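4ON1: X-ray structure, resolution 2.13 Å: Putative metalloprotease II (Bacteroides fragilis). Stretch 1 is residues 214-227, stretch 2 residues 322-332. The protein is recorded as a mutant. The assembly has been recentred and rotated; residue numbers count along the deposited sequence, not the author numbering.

Stretch 1, residues 214-227: GSLEHDITSQIQAV
Stretch 2 (322-332) STTSSSHPYTL

The apolar part of the contact gathers at the C-terminal end of stretch 1, where the helix that begins at Glu217 meets the first turn of a second helix starting at Thr331. Leu332 (chi1 t, chi2 p) directs its CA-to-CB bond toward the first helix. Its CG lies 3.7 Å from CG2 of Val227 (chi1 t), and its CD2 lies 4.4 Å from CG1 of Ile224 (m, t). Ala226, one residue before Val227, also points its CB toward stretch 2 and places it 3.6 Å from CD1 of Tyr330 (chi1 m, chi2 -40°), approaching the ring obliquely. Here the CA atoms of Ala226 and Tyr330 are 6.0 Å apart. Farther back along the helix, CG1 of Ile220 (m, t) touches CG2 of Thr324 (chi1 p) at 4.1 Å.

The two segments run in the same general direction. Asp219 is matched with Thr324 (CA to CA 5.8 Å) and Gln223 with Pro329 (CA to CA 5.9 Å), so successive helical turns face successive parts of the loop. Stretch 1 is regular helix from Glu217 onward, with Leu216 (phi/psi -84/142) as N-cap residue and Ile220 N bonded to Leu216 O at 3.1 Å. Stretch 2 leaves a strand at Thr323 and passes through Thr324 (-117/3) into two type I turns, Ser325 to His328 and His328 to Thr331. The first is closed by His328 N to Ser325 O at 2.8 Å; Tyr330 (-118/14) then occupies the N-cap position of the second helix.

Gln223 joins the apolar cluster to the polar edge. Its CA-to-CB bond points sideways, but its m, m side chain with chi3 near -22° carries the amide into the folded loop. There one NE2 hydrogen goes to His328 O, with Gln223 NE2 to His328 O at 2.9 Å and nearly linear (170°); the other lies between Thr324 O (weak, 3.4 Å from Gln223 NE2) and water 2 (3.2 Å from Gln223 NE2), which share it. On the other side of the amide, Gln223 OE1 accepts from Leu332 N at 3.1 Å (163°), satisfying a backbone NH in the first turn of the new helix. The buried amide thus ties carbonyls of the loop to the start of that helix.

Toward the N-terminal end of the first helix the pairing becomes polar. Asp219 (chi1 m, chi2 -28°) points toward stretch 2, and its OD1 accepts a 2.9 Å hydrogen bond from OG of Ser326 (chi1 m). Its OD2 receives two waters: water 3, at 2.6 Å, accepts from Ser326 N at 3.0 Å, while water 1, at 2.7 Å, accepts from both Leu216 N (3.0 Å) and Thr324 OG1 (2.7 Å). The carboxylate therefore reaches the loop both directly and through solvent. Beyond it, OG of Ser215 (chi1 m) donates to Thr324 OG1 at 2.9 Å, so this hydroxyl accepts from Ser215 and donates to water 1.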

ATOM      1  N   GLY A 214       9.203   5.667 -11.078  1.00 19.34           N
ATOM      2  CA  GLY A 214       9.805   4.429 -10.602  1.00 17.07           C
ATOM      3  C   GLY A 214       9.005   3.583  -9.614  1.00 18.62           C
ATOM      4  O   GLY A 214       9.526   2.594  -9.096  1.00 15.71           O
ATOM      5  N   SER A 215       7.753   3.953  -9.341  1.00 16.24           N
ATOM      6  CA  SER A 215       6.905   3.143  -8.459  1.00 14.76           C
ATOM      7  C   SER A 215       6.783   1.722  -8.999  1.00 22.77           C
ATOM      8  O   SER A 215       6.403   1.531 -10.155  1.00 17.00           O
ATOM      9  CB  SER A 215       5.515   3.762  -8.315  1.00 16.97           C
ATOM     10  OG  SER A 215       5.541   4.852  -7.414  1.00 16.80           O
ATOM     11  N   LEU A 216       7.105   0.730  -8.169  1.00 15.04           N
ATOM     12  CA  LEU A 216       7.032  -0.663  -8.589  1.00 17.75           C
ATOM     13  C   LEU A 216       5.616  -1.207  -8.425  1.00 21.89           C
ATOM     14  O   LEU A 216       4.939  -0.889  -7.451  1.00 12.75           O
ATOM     15  CB  LEU A 216       8.020  -1.513  -7.790  1.00 19.34           C
ATOM     16  CG  LEU A 216       9.473  -1.033  -7.777  1.00 22.79           C
ATOM     17  CD1 LEU A 216      10.358  -2.003  -6.979  1.00 19.85           C
ATOM     18  CD2 LEU A 216      10.003  -0.838  -9.200  1.00 15.17           C
ATOM     19  N   GLU A 217       5.182  -2.037  -9.374  1.00 13.04           N
ATOM     20  CA  GLU A 217       3.815  -2.560  -9.381  1.00 18.58           C
ATOM     21  C   GLU A 217       3.391  -3.166  -8.041  1.00 18.77           C
ATOM     22  O   GLU A 217       2.345  -2.803  -7.499  1.00 13.69           O
ATOM     23  CB  GLU A 217       3.666  -3.608 -10.495  1.00 21.05           C
ATOM     24  CG  GLU A 217       4.031  -3.102 -11.886  1.00 32.19           C
ATOM     25  CD  GLU A 217       5.488  -3.341 -12.226  1.00 35.65           C
ATOM     26  OE1 GLU A 217       6.343  -2.714 -11.570  1.00 25.96           O
ATOM     27  OE2 GLU A 217       5.786  -4.158 -13.129  1.00 23.70           O
ATOM     28  N   HIS A 218       4.207  -4.066  -7.496  1.00 13.38           N
ATOM     29  CA  HIS A 218       3.863  -4.735  -6.243  1.00 13.56           C
ATOM     30  C   HIS A 218       3.928  -3.792  -5.041  1.00 12.80           C
ATOM     31  O   HIS A 218       3.243  -4.008  -4.046  1.00 15.53           O
ATOM     32  CB  HIS A 218       4.788  -5.927  -5.998  1.00 15.02           C
ATOM     33  CG  HIS A 218       6.180  -5.532  -5.637  1.00 21.35           C
ATOM     34  ND1 HIS A 218       7.122  -5.182  -6.580  1.00 15.89           N
ATOM     35  CD2 HIS A 218       6.781  -5.394  -4.431  1.00 15.79           C
ATOM     36  CE1 HIS A 218       8.251  -4.867  -5.973  1.00 22.73           C
ATOM     37  NE2 HIS A 218       8.071  -4.983  -4.666  1.00 23.75           N
ATOM     38  N   ASP A 219       4.774  -2.767  -5.110  1.00 16.28           N
ATOM     39  CA  ASP A 219       4.814  -1.769  -4.041  1.00 14.30           C
ATOM     40  C   ASP A 219       3.492  -1.006  -3.941  1.00 16.32           C
ATOM     41  O   ASP A 219       2.991  -0.758  -2.847  1.00 18.31           O
ATOM     42  CB  ASP A 219       5.958  -0.772  -4.255  1.00 12.09           C
ATOM     43  CG  ASP A 219       7.299  -1.310  -3.787  1.00 28.17           C
ATOM     44  OD1 ASP A 219       7.316  -2.155  -2.863  1.00 27.72           O
ATOM     45  OD2 ASP A 219       8.336  -0.874  -4.331  1.00 23.92           O
ATOM     46  N   ILE A 220       2.932  -0.637  -5.088  1.00 12.26           N
ATOM     47  CA  ILE A 220       1.675   0.104  -5.104  1.00 13.34           C
ATOM     48  C   ILE A 220       0.570  -0.694  -4.422  1.00 12.03           C
ATOM     49  O   ILE A 220      -0.169  -0.165  -3.587  1.00 12.93           O
ATOM     50  CB  ILE A 220       1.263   0.461  -6.543  1.00 15.25           C
ATOM     51  CG1 ILE A 220       2.324   1.374  -7.166  1.00 15.57           C
ATOM     52  CG2 ILE A 220      -0.092   1.155  -6.564  1.00 12.23           C
ATOM     53  CD1 ILE A 220       2.115   1.650  -8.648  1.00 17.52           C
ATOM     54  N   THR A 221       0.453  -1.972  -4.772  1.00 10.15           N
ATOM     55  CA  THR A 221      -0.610  -2.783  -4.191  1.00 14.42           C
ATOM     56  C   THR A 221      -0.273  -3.189  -2.753  1.00 17.25           C
ATOM     57  O   THR A 221      -1.173  -3.433  -1.958  1.00 14.05           O
ATOM     58  CB  THR A 221      -0.917  -4.013  -5.052  1.00 17.78           C
ATOM     59  OG1 THR A 221       0.296  -4.710  -5.356  1.00 14.15           O
ATOM     60  CG2 THR A 221      -1.588  -3.560  -6.371  1.00 11.72           C
ATOM     61  N   SER A 222       1.012  -3.237  -2.405  1.00 12.78           N
ATOM     62  CA  SER A 222       1.379  -3.405  -0.993  1.00 17.95           C
ATOM     63  C   SER A 222       0.959  -2.180  -0.174  1.00 11.38           C
ATOM     64  O   SER A 222       0.473  -2.324   0.947  1.00 14.76           O
ATOM     65  CB  SER A 222       2.883  -3.642  -0.822  1.00 16.07           C
ATOM     66  OG  SER A 222       3.273  -4.885  -1.374  1.00 24.64           O
ATOM     67  N   GLN A 223       1.134  -0.982  -0.731  1.00 10.11           N
ATOM     68  CA  GLN A 223       0.654   0.234  -0.068  1.00 17.94           C
ATOM     69  C   GLN A 223      -0.867   0.214   0.081  1.00 19.44           C
ATOM     70  O   GLN A 223      -1.410   0.638   1.105  1.00 11.20           O
ATOM     71  CB  GLN A 223       1.068   1.482  -0.843  1.00  9.04           C
ATOM     72  CG  GLN A 223       2.575   1.741  -0.916  1.00 13.77           C
ATOM     73  CD  GLN A 223       3.097   2.468   0.307  1.00 16.06           C
ATOM     74  OE1 GLN A 223       2.338   3.127   1.016  1.00 18.22           O
ATOM     75  NE2 GLN A 223       4.403   2.380   0.541  1.00 17.44           N
ATOM     76  N   ILE A 224      -1.541  -0.276  -0.957  1.00 13.83           N
ATOM     77  CA  ILE A 224      -2.998  -0.368  -0.982  1.00 11.18           C
ATOM     78  C   ILE A 224      -3.515  -1.320   0.086  1.00 12.69           C
ATOM     79  O   ILE A 224      -4.543  -1.072   0.720  1.00 11.40           O
ATOM     80  CB  ILE A 224      -3.503  -0.849  -2.356  1.00 12.46           C
ATOM     81  CG1 ILE A 224      -3.419   0.275  -3.389  1.00 13.70           C
ATOM     82  CG2 ILE A 224      -4.919  -1.362  -2.266  1.00  8.80           C
ATOM     83  CD1 ILE A 224      -3.646  -0.226  -4.815  1.00 10.96           C
ATOM     84  N   GLN A 225      -2.800  -2.424   0.264  1.00  9.82           N
ATOM     85  CA  GLN A 225      -3.148  -3.405   1.275  1.00 18.41           C
ATOM     86  C   GLN A 225      -3.181  -2.755   2.661  1.00 16.01           C
ATOM     87  O   GLN A 225      -4.101  -2.984   3.447  1.00 13.16           O
ATOM     88  CB  GLN A 225      -2.146  -4.557   1.235  1.00 11.47           C
ATOM     89  CG  GLN A 225      -2.353  -5.613   2.284  1.00 21.38           C
ATOM     90  CD  GLN A 225      -2.993  -6.849   1.712  1.00 41.89           C
ATOM     91  OE1 GLN A 225      -2.334  -7.673   1.061  1.00 28.82           O
ATOM     92  NE2 GLN A 225      -4.292  -6.987   1.938  1.00 23.53           N
ATOM     93  N   ALA A 226      -2.180  -1.928   2.944  1.00 12.56           N
ATOM     94  CA  ALA A 226      -2.132  -1.194   4.206  1.00 17.38           C
ATOM     95  C   ALA A 226      -3.293  -0.203   4.340  1.00 15.32           C
ATOM     96  O   ALA A 226      -3.889  -0.089   5.415  1.00 14.82           O
ATOM     97  CB  ALA A 226      -0.805  -0.481   4.348  1.00 11.23           C
ATOM     98  N   VAL A 227      -3.630   0.497   3.254  1.00 11.99           N
ATOM     99  CA  VAL A 227      -4.793   1.378   3.284  1.00 15.67           C
ATOM    100  C   VAL A 227      -6.023   0.575   3.657  1.00 16.20           C
ATOM    101  O   VAL A 227      -6.799   0.971   4.530  1.00 12.07           O
ATOM    102  CB  VAL A 227      -5.067   2.054   1.933  1.00 12.30           C
ATOM    103  CG1 VAL A 227      -6.288   2.967   2.048  1.00 14.95           C
ATOM    104  CG2 VAL A 227      -3.850   2.843   1.461  1.00  9.55           C
ATOM    105  N   SER A 322       2.524  10.620  -2.659  1.00 12.83           N
ATOM    106  CA  SER A 322       3.019   9.595  -1.750  1.00 11.55           C
ATOM    107  C   SER A 322       4.130   8.773  -2.362  1.00 15.64           C
ATOM    108  O   SER A 322       4.067   8.413  -3.536  1.00 12.04           O
ATOM    109  CB  SER A 322       1.878   8.664  -1.327  1.00 11.85           C
ATOM    110  OG  SER A 322       2.365   7.679  -0.427  1.00 15.04           O
ATOM    111  N   THR A 323       5.136   8.458  -1.554  1.00 10.59           N
ATOM    112  CA  THR A 323       6.131   7.471  -1.944  1.00 14.76           C
ATOM    113  C   THR A 323       5.482   6.086  -1.950  1.00 16.98           C
ATOM    114  O   THR A 323       4.454   5.873  -1.299  1.00 12.62           O
ATOM    115  CB  THR A 323       7.337   7.474  -0.990  1.00 14.06           C
ATOM    116  OG1 THR A 323       8.396   6.667  -1.533  1.00 14.40           O
ATOM    117  CG2 THR A 323       6.926   6.959   0.384  1.00 13.24           C
ATOM    118  N   THR A 324       6.050   5.153  -2.704  1.00 15.17           N
ATOM    119  CA  THR A 324       5.582   3.767  -2.646  1.00 15.66           C
ATOM    120  C   THR A 324       6.680   2.848  -2.130  1.00 23.54           C
ATOM    121  O   THR A 324       6.498   1.632  -2.073  1.00 21.64           O
ATOM    122  CB  THR A 324       5.120   3.245  -4.013  1.00 10.12           C
ATOM    123  OG1 THR A 324       6.172   3.430  -4.972  1.00 10.48           O
ATOM    124  CG2 THR A 324       3.886   3.991  -4.462  1.00 12.22           C
ATOM    125  N   SER A 325       7.821   3.436  -1.777  1.00 15.97           N
ATOM    126  CA  SER A 325       8.989   2.673  -1.343  1.00 25.49           C
ATOM    127  C   SER A 325       8.671   1.704  -0.202  1.00 26.89           C
ATOM    128  O   SER A 325       7.956   2.048   0.740  1.00 13.48           O
ATOM    129  CB  SER A 325      10.111   3.627  -0.909  1.00 17.04           C
ATOM    130  OG  SER A 325      11.151   2.908  -0.274  1.00 32.68           O
ATOM    131  N   SER A 326       9.215   0.493  -0.309  1.00 24.23           N
ATOM    132  CA  SER A 326       9.112  -0.538   0.726  1.00 31.81           C
ATOM    133  C   SER A 326       9.616  -0.071   2.089  1.00 26.61           C
ATOM    134  O   SER A 326       9.195  -0.585   3.121  1.00 30.83           O
ATOM    135  CB  SER A 326       9.909  -1.781   0.305  1.00 36.98           C
ATOM    136  OG  SER A 326       9.496  -2.255  -0.965  1.00 61.36           O
ATOM    137  N   SER A 327      10.539   0.887   2.077  1.00 22.53           N
ATOM    138  CA  SER A 327      11.070   1.486   3.298  1.00 28.01           C
ATOM    139  C   SER A 327      10.023   2.320   4.010  1.00 18.66           C
ATOM    140  O   SER A 327      10.180   2.643   5.183  1.00 20.84           O
ATOM    141  CB  SER A 327      12.291   2.349   2.989  1.00 29.32           C
ATOM    142  OG  SER A 327      13.287   1.583   2.341  1.00 56.58           O
ATOM    143  N   HIS A 328       8.978   2.706   3.282  1.00 15.36           N
ATOM    144  CA  HIS A 328       7.896   3.505   3.855  1.00 20.18           C
ATOM    145  C   HIS A 328       6.540   2.888   3.547  1.00 17.18           C
ATOM    146  O   HIS A 328       5.725   3.481   2.829  1.00 15.74           O
ATOM    147  CB  HIS A 328       7.963   4.935   3.321  1.00 17.55           C
ATOM    148  CG  HIS A 328       9.267   5.609   3.598  1.00 24.55           C
ATOM    149  ND1 HIS A 328       9.556   6.200   4.811  1.00 30.12           N
ATOM    150  CD2 HIS A 328      10.369   5.776   2.828  1.00 26.91           C
ATOM    151  CE1 HIS A 328      10.773   6.707   4.773  1.00 28.51           C
ATOM    152  NE2 HIS A 328      11.288   6.465   3.580  1.00 28.39           N
ATOM    153  N   PRO A 329       6.290   1.692   4.099  1.00 18.39           N
ATOM    154  CA  PRO A 329       5.179   0.844   3.647  1.00 13.06           C
ATOM    155  C   PRO A 329       3.773   1.364   3.953  1.00 18.53           C
ATOM    156  O   PRO A 329       2.831   0.857   3.352  1.00 20.97           O
ATOM    157  CB  PRO A 329       5.431  -0.472   4.391  1.00 14.69           C
ATOM    158  CG  PRO A 329       6.140  -0.051   5.660  1.00 24.47           C
ATOM    159  CD  PRO A 329       7.032   1.094   5.228  1.00 15.27           C
ATOM    160  N   TYR A 330       3.612   2.326   4.857  1.00 15.77           N
ATOM    161  CA  TYR A 330       2.265   2.729   5.255  1.00 17.77           C
ATOM    162  C   TYR A 330       1.977   4.188   4.914  1.00 18.79           C
ATOM    163  O   TYR A 330       1.010   4.773   5.412  1.00 17.15           O
ATOM    164  CB  TYR A 330       2.069   2.491   6.757  1.00 17.12           C
ATOM    165  CG  TYR A 330       2.416   1.086   7.185  1.00 17.30           C
ATOM    166  CD1 TYR A 330       2.075  -0.003   6.392  1.00 16.02           C
ATOM    167  CD2 TYR A 330       3.115   0.852   8.360  1.00 20.31           C
ATOM    168  CE1 TYR A 330       2.401  -1.293   6.768  1.00 15.86           C
ATOM    169  CE2 TYR A 330       3.450  -0.432   8.749  1.00 24.48           C
ATOM    170  CZ  TYR A 330       3.085  -1.498   7.949  1.00 17.45           C
ATOM    171  OH  TYR A 330       3.407  -2.776   8.326  1.00 26.63           O
ATOM    172  N   THR A 331       2.827   4.773   4.073  1.00 10.99           N
ATOM    173  CA  THR A 331       2.758   6.206   3.800  1.00 17.88           C
ATOM    174  C   THR A 331       1.489   6.573   3.051  1.00 14.58           C
ATOM    175  O   THR A 331       0.871   7.605   3.327  1.00 13.41           O
ATOM    176  CB  THR A 331       3.978   6.682   2.999  1.00 18.47           C
ATOM    177  OG1 THR A 331       5.149   6.478   3.786  1.00 22.46           O
ATOM    178  CG2 THR A 331       3.866   8.165   2.655  1.00 12.68           C
ATOM    179  N   LEU A 332       1.087   5.725   2.111  1.00  9.49           N
ATOM    180  CA  LEU A 332      -0.155   5.969   1.397  1.00 10.79           C
ATOM    181  C   LEU A 332      -1.337   5.944   2.373  1.00 16.39           C
ATOM    182  O   LEU A 332      -2.193   6.832   2.358  1.00 13.54           O
ATOM    183  CB  LEU A 332      -0.355   4.936   0.280  1.00  8.04           C
ATOM    184  CG  LEU A 332      -1.650   5.119  -0.516  1.00 17.44           C
ATOM    185  CD1 LEU A 332      -1.692   6.501  -1.181  1.00 13.03           C
ATOM    186  CD2 LEU A 332      -1.840   4.008  -1.555  1.00 10.60           C
TER
HETATM  187  O   HOH W   1       8.110   1.575  -5.442  1.00 11.43           O
HETATM  188  O   HOH W   2       5.392  -0.429  -0.754  1.00 20.72           O
HETATM  189  O   HOH W   3      10.450  -0.408  -2.842  1.00 36.56           O